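D-xylonate dehydratase (Caulobacter crescentus, PDB 5OYN) catalyses the dehydration of D-xylonate to 2-dehydro-3-deoxy-D-arabinonate in D-xylose degradation, using a [2Fe-2S] cluster and Mg(2+), and also dehydrates D-gluconate. Local coordinates at residues F18-F24 with L50-I56; A109-L114 with W565-Y569; V173-I179 with R199-S203; M404-I409 with G500-P505; R460-G466 with E513-G517. The contacts are given in a common frame with arbitrary orientation. Residue numbers count along the deposited sequence, not the author numbering.

In the fold
Contacts 2, 3 and 4 lie near the cofactor site. Ser175 of contact 3 has its side chain about 6 Å from a [2Fe-2S] cluster. Gly500 of contact 4 is about 6 Å from the magnesium ion, and the side chain of Ala109 in contact 2 about 8 Å. Contacts 3 and 4 touch where Thr177 CG2 meets Thr501 O at 3.0 Å, so the N-terminal and C-terminal family regions meet there. Contacts 2 and 5 touch at Tyr569 CE2 and Pro464 O, 3.1 Å apart. Contact 1 lies apart, its centre about 34 Å from that of contact 2, yet its Phe24 side chain is about 12 Å from a [2Fe-2S] cluster. Contacts 1 to 3 reach the second subunit.

Contact 1. Residues F18-F24 with L50-I56; sequences FRSRDWF and LRSGKPI
The N-terminal segment 18-24 turns into the short helix 21-24 and packs on the end of helix 47-51 and the loop leading into strand 56-61. The CA register pairs Phe24 with Arg51 (6.3 Å), Arg21 with Gly53 (7.0 Å) and Phe18 with Pro55 (6.4 Å). Leu50 sends CD2 to 3.4 Å from Phe24 CE2. At Arg51 the aliphatic CD lies 3.9 Å from Phe24 O. Gly53 leaves the helix with positive phi (79/9). A CB there would jam against the preceding carbonyl. Gly53 N lies over one face of the Arg21 guanidinium, 3.0 Å from Arg21 NH1; both are donors. Lys54 O accepts a weak hydrogen bond from Arg21 NH2 at 3.3 Å. The Arg21 side chain starts m, m and ends inside this turn. Pro55 CB sits over the Phe18 ring in a CH-pi contact, 3.8 Å from the ring centroid. Ile56 CG1 meets Ser20 CB at 3.6 Å, while Asp129 bonds both Ser20 OG and Ile56 N. Trp23 and Asp22 reach Arg105 of the second subunit. The chemistry is mixed: apolar contacts flank an arginine set among backbone atoms, and its one assigned hydrogen bond across the segments is weak.

Contact 2. Residues A109-L114 with W565-Y569; sequences ALDRNL and WQEIY
Two helices cross steeply here, joining the N-terminal and C-terminal family regions. Helix 109-125 contributes 109-114 and helix 564-572 contributes 565-569. The segment axes approach to 10.8 Å with a crossing angle of 79°. The CA register sets Leu110 against Tyr569 (7.4 Å) and Leu114 against Trp565 (8.0 Å). Both aromatic side chains take chi1 t and point toward helix 109-125. Ala109 lies at the edge of the contact, its O 4.3 Å from Tyr569 CE1. Its side chain is about 8 Å from the magnesium ion, so this end of the helix approaches the metal site. Leu110 (m, t) is the central side chain. Its CD2 lies over the face of the Tyr569 ring, 3.8 Å from the centroid, in a CH-pi contact. Its CD1 reaches Gln566 CG at 4.0 Å. Asn113 ND2 passes 3.6 Å from Tyr569 CE1 and hydrogen-bonds Gly580 O. Asn113 OD1 accepts from Arg112 NH2 at 3.1 Å. Leu114 (t, p) places CB over the six-membered ring of Trp565, 3.8 Å from its centroid, a second CH-pi contact. Glu121 of the second subunit packs on both Leu114 and Trp565. The indole edge supplies the hydrogen bond between the helices: Trp565 NE1 donates to Leu110 O at 2.7 Å, with an angle of 155° at the hydrogen.

Contact 3. Residues V173-I179 with R199-S203; sequences VGSGTVI and RAASS
The turn before helix 177-187 and the first turn of that helix pack on the end of helix 193-202. The CA register pairs Ser175 with Ser203 (5.0 Å) and Val178 with Ala200 (6.3 Å). Val173 is extended (-155/103), with chi1 t. Its CG1 lies 3.6 Å from both Arg199 O and Ser203 CB. Val178, chi1 p, points toward the other helix. Its CG1 is 3.7 Å from Ser203 CB and its CG2 is 4.0 Å from Arg199 CB. Ile179 (m, m) starts sideways but brings CD1 to 3.7 Å from Ala200 CB. Ser203 has chi1 92°, between wells, and its OG donates to Ala200 O at 2.8 Å, in its own helix. Gly176, with positive phi (77/-62), is at the N-cap position. A water accepts from Gly176 N at 2.8 Å and donates to Ser203 OG at 3.0 Å. Ser175 (chi1 m) has OG 3.3 Å from Ser203 O, but hydrogen-bonds Asn211 OD1. It packs on the cluster ligand Cys210, its side chain about 6 Å from the [2Fe-2S] cluster. No direct hydrogen bond joins the segments. Cohesion thus rests on Val173, Val178 and Ile179 packing, with one water as the polar bridge.

Contact 4. Residues M404-I409 with G500-P505; sequences MKSSVI and GTADSP
A lysine lies extended across the facing loop: Lys405 has all four chi angles t and carries its NZ to the backbone carbonyls of Gly500 and Ala502. NZ donates a weak hydrogen bond to Ala502 O at 3.3 Å. It lies 3.1 Å from Gly500 O, where the angle is too poor for a bond. Neither segment is regular helix or strand. The closest CA pair is Lys405 and Pro505, 4.7 Å apart, and Lys405 O lies 3.6 Å from Pro505 CA. Lys405 also shares a backbone hydrogen bond with Ser506. The segments belong to two loops of the C-terminal family region, one between strand 401-404 and helix 411-417, the other leading to strand 507-511. The second borders the metal site: Gly500 is about 6 Å from the magnesium ion. Pro505 is the apolar centre. Met404, all t, sets CE 3.9 Å from Pro505 CB, and Ile409 CG1 reaches the same CB at 3.6 Å. Val408 (chi1 t) points toward 500-505, with CG2 4.0 Å from Ala502 O and CG1 4.2 Å from Pro505 CD. The CA-to-CB bond of Asp503 points away from 404-409, and its carboxylate forms a salt bridge with Arg184 of helix 177-187. One water bridges the loops, donating to Val408 O at a very short 2.4 Å and to Asp503 O at 2.8 Å.

Contact 5. Residues R460-G466 with E513-G517; sequences RGAGPIG and ESAIG
The Glu513 carboxylate grips the backbone of the turn 463-466. OE2 accepts from Ile465 N at 2.8 Å (angle 154°), and OE1 from Gly466 N at 2.8 Å (angle 147°). This carboxylate-to-backbone bridge joins two loops of the C-terminal family region, one after strand 455-460 and the other after strand 507-511. Glu513 takes chi1 p and chi2 t to reach across, and its OE2 also hydrogen-bonds Gln575 NE2. Asp495 ties the loops together again, accepting from Gly461 N, Ala462 N and Ser514 N. Arg460 (chi1 p) lays CD 3.4 Å from Ser514 OG, while its guanidinium forms a salt bridge with Asp435. Residues 464-466 have helical backbone angles without the regular bonds; Ser514 and Ala515 form a short 3-10 segment. The CA register is Gly463 with Glu513 (5.7 Å) and Gly466 with Ala515 (5.3 Å). The glycines make room. A CB on Gly463 would clash with Glu513 OE1, and one on Gly466 would clash with Gly461 O. Gly461 has positive phi (86/12), where a CB would be jammed against the preceding carbonyl O. Outward, Gly466 CA packs on Ala515 CB at 3.8 Å. Ile465 (m, m) puts CG1 4.0 Å from CG2 of the exposed Ile516.

Contact 1. Residues F18-F24 with L50-I56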
# COMPACT_ATOMS: atom_id res chain seq x y z
N PHE A 18 -14.32 -21.20 18.51
CA PHE A 18 -14.91 -20.00 17.96
C PHE A 18 -15.86 -20.35 16.82
O PHE A 18 -15.75 -21.40 16.18
CB PHE A 18 -13.81 -19.06 17.49
CG PHE A 18 -12.86 -18.65 18.58
CD1 PHE A 18 -13.20 -17.64 19.47
CD2 PHE A 18 -11.61 -19.23 18.68
CE1 PHE A 18 -12.32 -17.24 20.45
CE2 PHE A 18 -10.72 -18.83 19.67
CZ PHE A 18 -11.09 -17.84 20.56
N ARG A 19 -16.82 -19.45 16.55
CA ARG A 19 -17.76 -19.72 15.46
C ARG A 19 -17.04 -19.89 14.13
O ARG A 19 -17.56 -20.54 13.22
CB ARG A 19 -18.79 -18.61 15.35
CG ARG A 19 -18.23 -17.28 15.73
CD ARG A 19 -19.31 -16.26 15.83
NE ARG A 19 -19.69 -15.71 14.53
CZ ARG A 19 -20.84 -15.98 13.93
NH1 ARG A 19 -21.71 -16.80 14.50
NH2 ARG A 19 -21.12 -15.42 12.75
N SER A 20 -15.85 -19.28 13.98
CA SER A 20 -15.04 -19.52 12.79
C SER A 20 -14.87 -21.02 12.56
O SER A 20 -15.00 -21.49 11.42
CB SER A 20 -13.68 -18.83 12.92
OG SER A 20 -13.15 -18.92 14.24
N ARG A 21 -14.63 -21.78 13.63
CA ARG A 21 -14.43 -23.22 13.50
C ARG A 21 -15.60 -23.93 12.84
O ARG A 21 -15.42 -25.02 12.30
CB ARG A 21 -14.15 -23.85 14.87
CG ARG A 21 -12.93 -23.29 15.59
CD ARG A 21 -11.63 -23.60 14.82
NE ARG A 21 -10.95 -22.39 14.33
CZ ARG A 21 -9.85 -22.40 13.58
NH1 ARG A 21 -9.29 -23.55 13.23
NH2 ARG A 21 -9.30 -21.25 13.18
N ASP A 22 -16.79 -23.34 12.84
CA ASP A 22 -17.88 -24.00 12.12
C ASP A 22 -17.70 -23.93 10.61
O ASP A 22 -18.36 -24.69 9.88
CB ASP A 22 -19.22 -23.40 12.52
CG ASP A 22 -20.39 -24.22 11.97
OD1 ASP A 22 -20.59 -25.37 12.44
OD2 ASP A 22 -21.08 -23.73 11.05
N TRP A 23 -16.84 -23.05 10.11
CA TRP A 23 -16.49 -23.03 8.69
C TRP A 23 -15.27 -23.89 8.42
O TRP A 23 -15.26 -24.69 7.48
CB TRP A 23 -16.21 -21.60 8.22
CG TRP A 23 -17.38 -20.74 7.88
CD1 TRP A 23 -17.80 -20.40 6.63
CD2 TRP A 23 -18.23 -20.05 8.79
NE1 TRP A 23 -18.88 -19.56 6.70
CE2 TRP A 23 -19.17 -19.33 8.02
CE3 TRP A 23 -18.31 -19.97 10.18
CZ2 TRP A 23 -20.17 -18.55 8.59
CZ3 TRP A 23 -19.31 -19.18 10.76
CH2 TRP A 23 -20.22 -18.48 9.96
N PHE A 24 -14.23 -23.74 9.25
CA PHE A 24 -12.90 -24.24 8.96
C PHE A 24 -12.60 -25.59 9.61
O PHE A 24 -11.59 -26.21 9.26
CB PHE A 24 -11.85 -23.21 9.39
CG PHE A 24 -11.96 -21.89 8.66
CD1 PHE A 24 -12.47 -21.83 7.37
CD2 PHE A 24 -11.55 -20.71 9.28
CE1 PHE A 24 -12.57 -20.62 6.70
CE2 PHE A 24 -11.65 -19.49 8.61
CZ PHE A 24 -12.16 -19.45 7.33
N LEU A 50 -5.51 -20.79 9.25
CA LEU A 50 -6.96 -20.91 9.32
C LEU A 50 -7.43 -22.13 10.09
O LEU A 50 -8.63 -22.25 10.36
CB LEU A 50 -7.55 -20.93 7.90
CG LEU A 50 -7.44 -19.63 7.11
CD1 LEU A 50 -7.54 -19.88 5.60
CD2 LEU A 50 -8.50 -18.63 7.56
N ARG A 51 -6.54 -23.05 10.46
CA ARG A 51 -6.94 -24.31 11.07
C ARG A 51 -6.33 -24.53 12.44
O ARG A 51 -6.47 -25.62 13.01
CB ARG A 51 -6.57 -25.47 10.14
CG ARG A 51 -7.29 -25.45 8.80
CD ARG A 51 -7.79 -26.83 8.42
NE ARG A 51 -6.68 -27.73 8.10
CZ ARG A 51 -6.81 -29.05 7.95
NH1 ARG A 51 -7.99 -29.62 8.10
NH2 ARG A 51 -5.75 -29.79 7.65
N SER A 52 -5.65 -23.54 13.00
CA SER A 52 -5.02 -23.68 14.31
C SER A 52 -5.92 -23.24 15.45
O SER A 52 -5.49 -23.25 16.61
CB SER A 52 -3.72 -22.87 14.34
OG SER A 52 -4.02 -21.49 14.25
N GLY A 53 -7.15 -22.83 15.17
CA GLY A 53 -8.04 -22.43 16.23
C GLY A 53 -7.83 -21.04 16.79
O GLY A 53 -8.43 -20.71 17.81
N LYS A 54 -6.98 -20.22 16.16
CA LYS A 54 -6.94 -18.81 16.53
C LYS A 54 -8.24 -18.14 16.09
O LYS A 54 -8.91 -18.61 15.16
CB LYS A 54 -5.75 -18.12 15.89
CG LYS A 54 -4.38 -18.71 16.19
CD LYS A 54 -3.28 -17.74 15.72
CE LYS A 54 -1.88 -18.33 15.78
NZ LYS A 54 -1.41 -18.88 14.45
N PRO A 55 -8.63 -17.04 16.74
CA PRO A 55 -9.86 -16.36 16.32
C PRO A 55 -9.64 -15.46 15.10
O PRO A 55 -8.62 -14.77 14.98
CB PRO A 55 -10.26 -15.54 17.55
CG PRO A 55 -8.97 -15.29 18.26
CD PRO A 55 -8.00 -16.39 17.90
N ILE A 56 -10.60 -15.51 14.19
CA ILE A 56 -10.62 -14.61 13.04
C ILE A 56 -11.12 -13.26 13.55
O ILE A 56 -12.28 -13.14 13.96
CB ILE A 56 -11.52 -15.14 11.92
CG1 ILE A 56 -11.17 -16.58 11.55
CG2 ILE A 56 -11.41 -14.23 10.72
CD1 ILE A 56 -9.67 -16.86 11.41

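Contact 2. Residues A109-L114 with W565-Y569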
# COMPACT_ATOMS: atom_id res chain seq x y z
N ALA A 109 -27.40 11.24 7.15
CA ALA A 109 -28.24 10.51 8.10
C ALA A 109 -28.90 9.31 7.45
O ALA A 109 -29.24 8.34 8.14
CB ALA A 109 -29.30 11.45 8.68
N LEU A 110 -29.08 9.35 6.13
CA LEU A 110 -29.68 8.23 5.42
C LEU A 110 -28.83 6.98 5.51
O LEU A 110 -29.35 5.86 5.38
CB LEU A 110 -29.87 8.61 3.95
CG LEU A 110 -31.13 9.41 3.66
CD1 LEU A 110 -31.17 9.79 2.20
CD2 LEU A 110 -32.32 8.56 4.04
N ASP A 111 -27.53 7.13 5.73
CA ASP A 111 -26.60 6.04 5.52
C ASP A 111 -26.31 5.23 6.77
O ASP A 111 -25.89 4.07 6.66
CB ASP A 111 -25.29 6.59 4.95
CG ASP A 111 -25.41 6.92 3.47
OD1 ASP A 111 -26.21 6.23 2.79
OD2 ASP A 111 -24.74 7.86 2.99
N ARG A 112 -26.54 5.80 7.96
CA ARG A 112 -26.19 5.09 9.18
C ARG A 112 -26.92 3.76 9.26
O ARG A 112 -26.32 2.73 9.58
CB ARG A 112 -26.50 5.95 10.39
CG ARG A 112 -26.00 5.35 11.67
CD ARG A 112 -26.72 5.94 12.86
NE ARG A 112 -27.98 5.25 13.07
CZ ARG A 112 -29.01 5.77 13.74
NH1 ARG A 112 -28.94 6.98 14.27
NH2 ARG A 112 -30.12 5.05 13.87
N ASN A 113 -28.21 3.75 8.93
CA ASN A 113 -28.98 2.52 9.02
C ASN A 113 -28.61 1.56 7.89
O ASN A 113 -28.51 0.35 8.11
CB ASN A 113 -30.47 2.84 9.03
CG ASN A 113 -30.95 3.43 10.37
OD1 ASN A 113 -30.35 3.19 11.42
ND2 ASN A 113 -32.03 4.20 10.33
N LEU A 114 -28.36 2.10 6.69
CA LEU A 114 -27.94 1.27 5.56
C LEU A 114 -26.59 0.61 5.83
O LEU A 114 -26.39 -0.56 5.53
CB LEU A 114 -27.89 2.11 4.28
CG LEU A 114 -27.38 1.42 3.01
CD1 LEU A 114 -28.12 0.14 2.71
CD2 LEU A 114 -27.45 2.38 1.83
N TRP A 565 -33.31 3.23 -1.70
CA TRP A 565 -33.09 3.19 -0.26
C TRP A 565 -33.98 4.18 0.47
O TRP A 565 -34.39 3.93 1.61
CB TRP A 565 -31.61 3.44 0.06
CG TRP A 565 -31.35 3.60 1.51
CD1 TRP A 565 -30.89 4.72 2.14
CD2 TRP A 565 -31.55 2.62 2.54
NE1 TRP A 565 -30.79 4.50 3.50
CE2 TRP A 565 -31.19 3.21 3.77
CE3 TRP A 565 -32.01 1.29 2.54
CZ2 TRP A 565 -31.27 2.54 4.99
CZ3 TRP A 565 -32.08 0.61 3.76
CH2 TRP A 565 -31.71 1.24 4.97
N GLN A 566 -34.34 5.29 -0.18
CA GLN A 566 -35.21 6.26 0.46
C GLN A 566 -36.61 5.69 0.69
O GLN A 566 -37.24 5.96 1.72
CB GLN A 566 -35.27 7.54 -0.36
CG GLN A 566 -34.01 8.38 -0.28
CD GLN A 566 -34.08 9.58 -1.19
OE1 GLN A 566 -35.16 10.00 -1.59
NE2 GLN A 566 -32.92 10.13 -1.53
N GLU A 567 -37.11 4.88 -0.26
CA GLU A 567 -38.38 4.21 -0.06
C GLU A 567 -38.34 3.32 1.18
O GLU A 567 -39.23 3.37 2.03
CB GLU A 567 -38.77 3.39 -1.29
CG GLU A 567 -39.92 2.43 -1.02
CD GLU A 567 -40.87 2.27 -2.20
OE1 GLU A 567 -41.75 1.38 -2.13
OE2 GLU A 567 -40.74 3.03 -3.19
N ILE A 568 -37.29 2.50 1.30
CA ILE A 568 -37.15 1.66 2.49
C ILE A 568 -37.03 2.53 3.73
O ILE A 568 -37.70 2.29 4.73
CB ILE A 568 -35.95 0.72 2.36
CG1 ILE A 568 -36.20 -0.33 1.29
CG2 ILE A 568 -35.64 0.09 3.71
CD1 ILE A 568 -34.95 -0.73 0.55
N TYR A 569 -36.16 3.54 3.68
CA TYR A 569 -35.93 4.37 4.86
C TYR A 569 -37.21 5.04 5.32
O TYR A 569 -37.59 4.97 6.49
CB TYR A 569 -34.85 5.42 4.59
CG TYR A 569 -34.47 6.24 5.80
CD1 TYR A 569 -33.47 5.81 6.67
CD2 TYR A 569 -35.10 7.45 6.09
CE1 TYR A 569 -33.11 6.56 7.79
CE2 TYR A 569 -34.76 8.20 7.21
CZ TYR A 569 -33.76 7.75 8.06
OH TYR A 569 -33.39 8.49 9.17

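Contact 3. Residues V173-I179 with R199-S203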
# COMPACT_ATOMS: atom_id res chain seq x y z
N VAL A 173 -9.29 28.09 13.79
CA VAL A 173 -10.28 27.98 12.73
C VAL A 173 -10.75 26.53 12.73
O VAL A 173 -10.02 25.62 12.29
CB VAL A 173 -9.68 28.42 11.38
CG1 VAL A 173 -10.36 27.72 10.22
CG2 VAL A 173 -9.82 29.92 11.21
N GLY A 174 -11.93 26.29 13.28
CA GLY A 174 -12.41 24.95 13.48
C GLY A 174 -13.26 24.48 12.31
O GLY A 174 -14.02 25.25 11.73
N SER A 175 -13.11 23.20 11.98
CA SER A 175 -13.96 22.58 10.97
C SER A 175 -15.43 22.82 11.31
O SER A 175 -15.82 22.77 12.48
CB SER A 175 -13.70 21.07 10.92
OG SER A 175 -12.34 20.84 11.13
N GLY A 176 -16.22 23.07 10.28
CA GLY A 176 -17.65 23.28 10.45
C GLY A 176 -17.95 24.67 10.97
O GLY A 176 -18.61 25.47 10.29
N THR A 177 -17.47 24.99 12.17
CA THR A 177 -17.81 26.27 12.76
C THR A 177 -17.30 27.41 11.90
O THR A 177 -17.88 28.50 11.91
CB THR A 177 -17.27 26.38 14.18
OG1 THR A 177 -15.93 26.89 14.15
CG2 THR A 177 -17.30 25.00 14.85
N VAL A 178 -16.22 27.19 11.15
CA VAL A 178 -15.74 28.23 10.25
C VAL A 178 -16.77 28.50 9.16
O VAL A 178 -16.91 29.64 8.72
CB VAL A 178 -14.34 27.86 9.69
CG1 VAL A 178 -14.42 26.79 8.59
CG2 VAL A 178 -13.62 29.09 9.19
N ILE A 179 -17.53 27.49 8.76
CA ILE A 179 -18.56 27.72 7.74
C ILE A 179 -19.67 28.61 8.28
O ILE A 179 -20.08 29.57 7.62
CB ILE A 179 -19.12 26.38 7.23
CG1 ILE A 179 -18.01 25.48 6.67
CG2 ILE A 179 -20.21 26.62 6.19
CD1 ILE A 179 -17.07 26.15 5.69
N ARG A 199 -10.64 30.25 4.07
CA ARG A 199 -10.79 29.95 5.49
C ARG A 199 -11.29 28.53 5.70
O ARG A 199 -10.86 27.85 6.64
CB ARG A 199 -11.75 30.94 6.15
CG ARG A 199 -11.36 32.39 6.06
CD ARG A 199 -12.55 33.29 6.26
NE ARG A 199 -12.43 34.05 7.50
CZ ARG A 199 -11.75 35.19 7.60
NH1 ARG A 199 -11.14 35.70 6.54
NH2 ARG A 199 -11.69 35.83 8.77
N ALA A 200 -12.23 28.09 4.87
CA ALA A 200 -12.72 26.72 4.98
C ALA A 200 -11.58 25.74 4.77
O ALA A 200 -11.43 24.78 5.53
CB ALA A 200 -13.84 26.48 3.96
N ALA A 201 -10.75 25.99 3.75
CA ALA A 201 -9.62 25.11 3.46
C ALA A 201 -8.63 25.10 4.61
O ALA A 201 -8.07 24.05 4.95
CB ALA A 201 -8.94 25.54 2.16
N SER A 202 -8.39 26.26 5.22
CA SER A 202 -7.49 26.31 6.37
C SER A 202 -8.03 25.51 7.55
O SER A 202 -7.26 25.16 8.45
CB SER A 202 -7.25 27.75 6.78
OG SER A 202 -6.08 28.26 6.18
N SER A 203 -9.33 25.23 7.58
CA SER A 203 -9.90 24.51 8.71
C SER A 203 -9.55 23.03 8.70
O SER A 203 -9.74 22.36 9.73
CB SER A 203 -11.42 24.68 8.72
OG SER A 203 -12.08 23.64 8.01
O HOH W 1 -15.09 23.39 7.73

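Contact 4. Residues M404-I409 with G500-P505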
# COMPACT_ATOMS: atom_id res chain seq x y z
N MET A 404 -32.50 21.47 23.28
CA MET A 404 -31.89 22.77 23.01
C MET A 404 -30.42 22.72 23.39
O MET A 404 -30.06 22.13 24.41
CB MET A 404 -32.60 23.87 23.78
CG MET A 404 -32.39 25.27 23.22
SD MET A 404 -32.54 26.50 24.53
CE MET A 404 -32.10 28.02 23.70
N LYS A 405 -29.56 23.32 22.56
CA LYS A 405 -28.12 23.30 22.83
C LYS A 405 -27.83 24.36 23.89
O LYS A 405 -27.58 25.52 23.59
CB LYS A 405 -27.31 23.52 21.56
CG LYS A 405 -25.93 22.83 21.62
CD LYS A 405 -25.21 22.72 20.26
CE LYS A 405 -23.71 22.48 20.46
NZ LYS A 405 -22.97 21.93 19.27
N SER A 406 -27.85 23.93 25.15
CA SER A 406 -27.62 24.88 26.23
C SER A 406 -26.18 25.35 26.27
O SER A 406 -25.92 26.49 26.68
CB SER A 406 -27.97 24.23 27.57
OG SER A 406 -29.10 23.39 27.42
N SER A 407 -25.22 24.50 25.87
CA SER A 407 -23.80 24.81 26.01
C SER A 407 -23.38 25.97 25.14
O SER A 407 -22.29 26.52 25.33
CB SER A 407 -22.95 23.60 25.65
OG SER A 407 -22.95 23.40 24.25
N VAL A 408 -24.25 26.40 24.23
CA VAL A 408 -23.90 27.30 23.15
C VAL A 408 -24.65 28.64 23.23
O VAL A 408 -24.41 29.52 22.40
CB VAL A 408 -24.13 26.56 21.82
CG1 VAL A 408 -24.43 27.45 20.66
CG2 VAL A 408 -22.91 25.67 21.52
N ILE A 409 -25.45 28.85 24.27
CA ILE A 409 -26.12 30.13 24.45
C ILE A 409 -25.07 31.21 24.65
O ILE A 409 -24.28 31.18 25.60
CB ILE A 409 -27.10 30.08 25.64
CG1 ILE A 409 -28.36 29.30 25.27
CG2 ILE A 409 -27.49 31.47 26.07
CD1 ILE A 409 -28.93 28.51 26.41
N GLY A 500 -22.99 19.27 14.54
CA GLY A 500 -22.42 19.26 15.87
C GLY A 500 -21.44 20.39 16.09
O GLY A 500 -21.01 20.67 17.20
N THR A 501 -21.08 21.04 15.00
CA THR A 501 -20.18 22.18 15.00
C THR A 501 -20.93 23.50 15.06
O THR A 501 -20.29 24.56 14.99
CB THR A 501 -19.30 22.12 13.75
OG1 THR A 501 -20.12 22.29 12.58
CG2 THR A 501 -18.63 20.77 13.66
N ALA A 502 -22.25 23.47 15.17
CA ALA A 502 -23.00 24.72 15.22
C ALA A 502 -22.82 25.40 16.56
O ALA A 502 -22.70 24.74 17.60
CB ALA A 502 -24.48 24.48 14.94
N ASP A 503 -22.76 26.73 16.53
CA ASP A 503 -22.77 27.58 17.72
C ASP A 503 -24.11 28.31 17.84
O ASP A 503 -24.19 29.46 18.30
CB ASP A 503 -21.61 28.57 17.68
CG ASP A 503 -21.54 29.35 16.37
OD1 ASP A 503 -22.16 28.91 15.37
OD2 ASP A 503 -20.88 30.42 16.34
N SER A 504 -25.20 27.64 17.45
CA SER A 504 -26.55 28.16 17.53
C SER A 504 -27.29 27.45 18.65
O SER A 504 -27.36 26.21 18.63
CB SER A 504 -27.29 27.94 16.21
OG SER A 504 -26.73 28.71 15.17
N PRO A 505 -27.85 28.16 19.65
CA PRO A 505 -28.62 27.49 20.72
C PRO A 505 -30.00 27.06 20.23
O PRO A 505 -31.02 27.54 20.69
CB PRO A 505 -28.69 28.58 21.80
CG PRO A 505 -28.69 29.86 21.03
CD PRO A 505 -27.86 29.63 19.79
O HOH W 2 -23.42 30.89 20.64

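Contact 5. Residues R460-G466 with E513-G517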
# COMPACT_ATOMS: atom_id res chain seq x y z
N ARG A 460 -39.27 23.36 8.87
CA ARG A 460 -40.02 22.11 8.98
C ARG A 460 -39.86 21.31 7.69
O ARG A 460 -39.51 21.85 6.63
CB ARG A 460 -41.51 22.36 9.26
CG ARG A 460 -42.22 23.18 8.19
CD ARG A 460 -43.68 22.77 7.99
NE ARG A 460 -44.40 23.82 7.25
CZ ARG A 460 -45.25 24.68 7.81
NH1 ARG A 460 -45.51 24.62 9.10
NH2 ARG A 460 -45.84 25.60 7.06
N GLY A 461 -40.14 20.01 7.80
CA GLY A 461 -39.93 19.09 6.71
C GLY A 461 -38.54 18.50 6.63
O GLY A 461 -38.21 17.87 5.62
N ALA A 462 -37.72 18.70 7.66
CA ALA A 462 -36.33 18.26 7.67
C ALA A 462 -36.11 17.08 8.62
O ALA A 462 -34.98 16.86 9.08
CB ALA A 462 -35.40 19.42 8.03
N GLY A 463 -37.15 16.32 8.90
CA GLY A 463 -37.01 15.18 9.77
C GLY A 463 -36.73 13.92 9.00
O GLY A 463 -36.60 13.94 7.76
N PRO A 464 -36.65 12.80 9.71
CA PRO A 464 -36.35 11.51 9.05
C PRO A 464 -37.24 11.20 7.86
O PRO A 464 -36.78 10.55 6.91
CB PRO A 464 -36.54 10.49 10.18
CG PRO A 464 -36.29 11.26 11.44
CD PRO A 464 -36.64 12.70 11.18
N ILE A 465 -38.49 11.63 7.89
CA ILE A 465 -39.42 11.32 6.81
C ILE A 465 -39.47 12.45 5.79
O ILE A 465 -39.49 12.20 4.58
CB ILE A 465 -40.82 11.03 7.39
CG1 ILE A 465 -40.75 9.93 8.46
CG2 ILE A 465 -41.80 10.64 6.30
CD1 ILE A 465 -40.40 8.56 7.91
N GLY A 466 -39.46 13.69 6.26
CA GLY A 466 -39.69 14.81 5.37
C GLY A 466 -38.57 15.01 4.35
O GLY A 466 -38.84 15.34 3.19
N GLU A 513 -42.06 14.88 13.77
CA GLU A 513 -41.77 15.92 12.79
C GLU A 513 -43.05 16.38 12.11
O GLU A 513 -44.09 15.71 12.14
CB GLU A 513 -40.78 15.42 11.74
CG GLU A 513 -41.34 14.29 10.92
CD GLU A 513 -40.37 13.73 9.93
OE1 GLU A 513 -40.06 14.44 8.94
OE2 GLU A 513 -39.92 12.58 10.13
N SER A 514 -42.96 17.54 11.46
CA SER A 514 -44.07 18.07 10.67
C SER A 514 -44.65 17.02 9.74
O SER A 514 -45.86 16.76 9.75
CB SER A 514 -43.59 19.30 9.89
OG SER A 514 -44.35 19.50 8.71
N ALA A 515 -43.80 16.38 8.94
CA ALA A 515 -44.29 15.57 7.82
C ALA A 515 -45.10 14.35 8.24
O ALA A 515 -45.67 13.68 7.37
CB ALA A 515 -43.11 15.11 6.96
N ILE A 516 -45.17 14.01 9.53
CA ILE A 516 -46.10 12.96 9.94
C ILE A 516 -47.14 13.54 10.88
O ILE A 516 -47.70 12.84 11.73
CB ILE A 516 -45.37 11.76 10.57
CG1 ILE A 516 -44.62 12.14 11.85
CG2 ILE A 516 -44.44 11.12 9.56
CD1 ILE A 516 -44.49 10.95 12.80
N GLY A 517 -47.42 14.83 10.73
CA GLY A 517 -48.46 15.47 11.51
C GLY A 517 -48.08 15.85 12.91
O GLY A 517 -48.94 15.82 13.80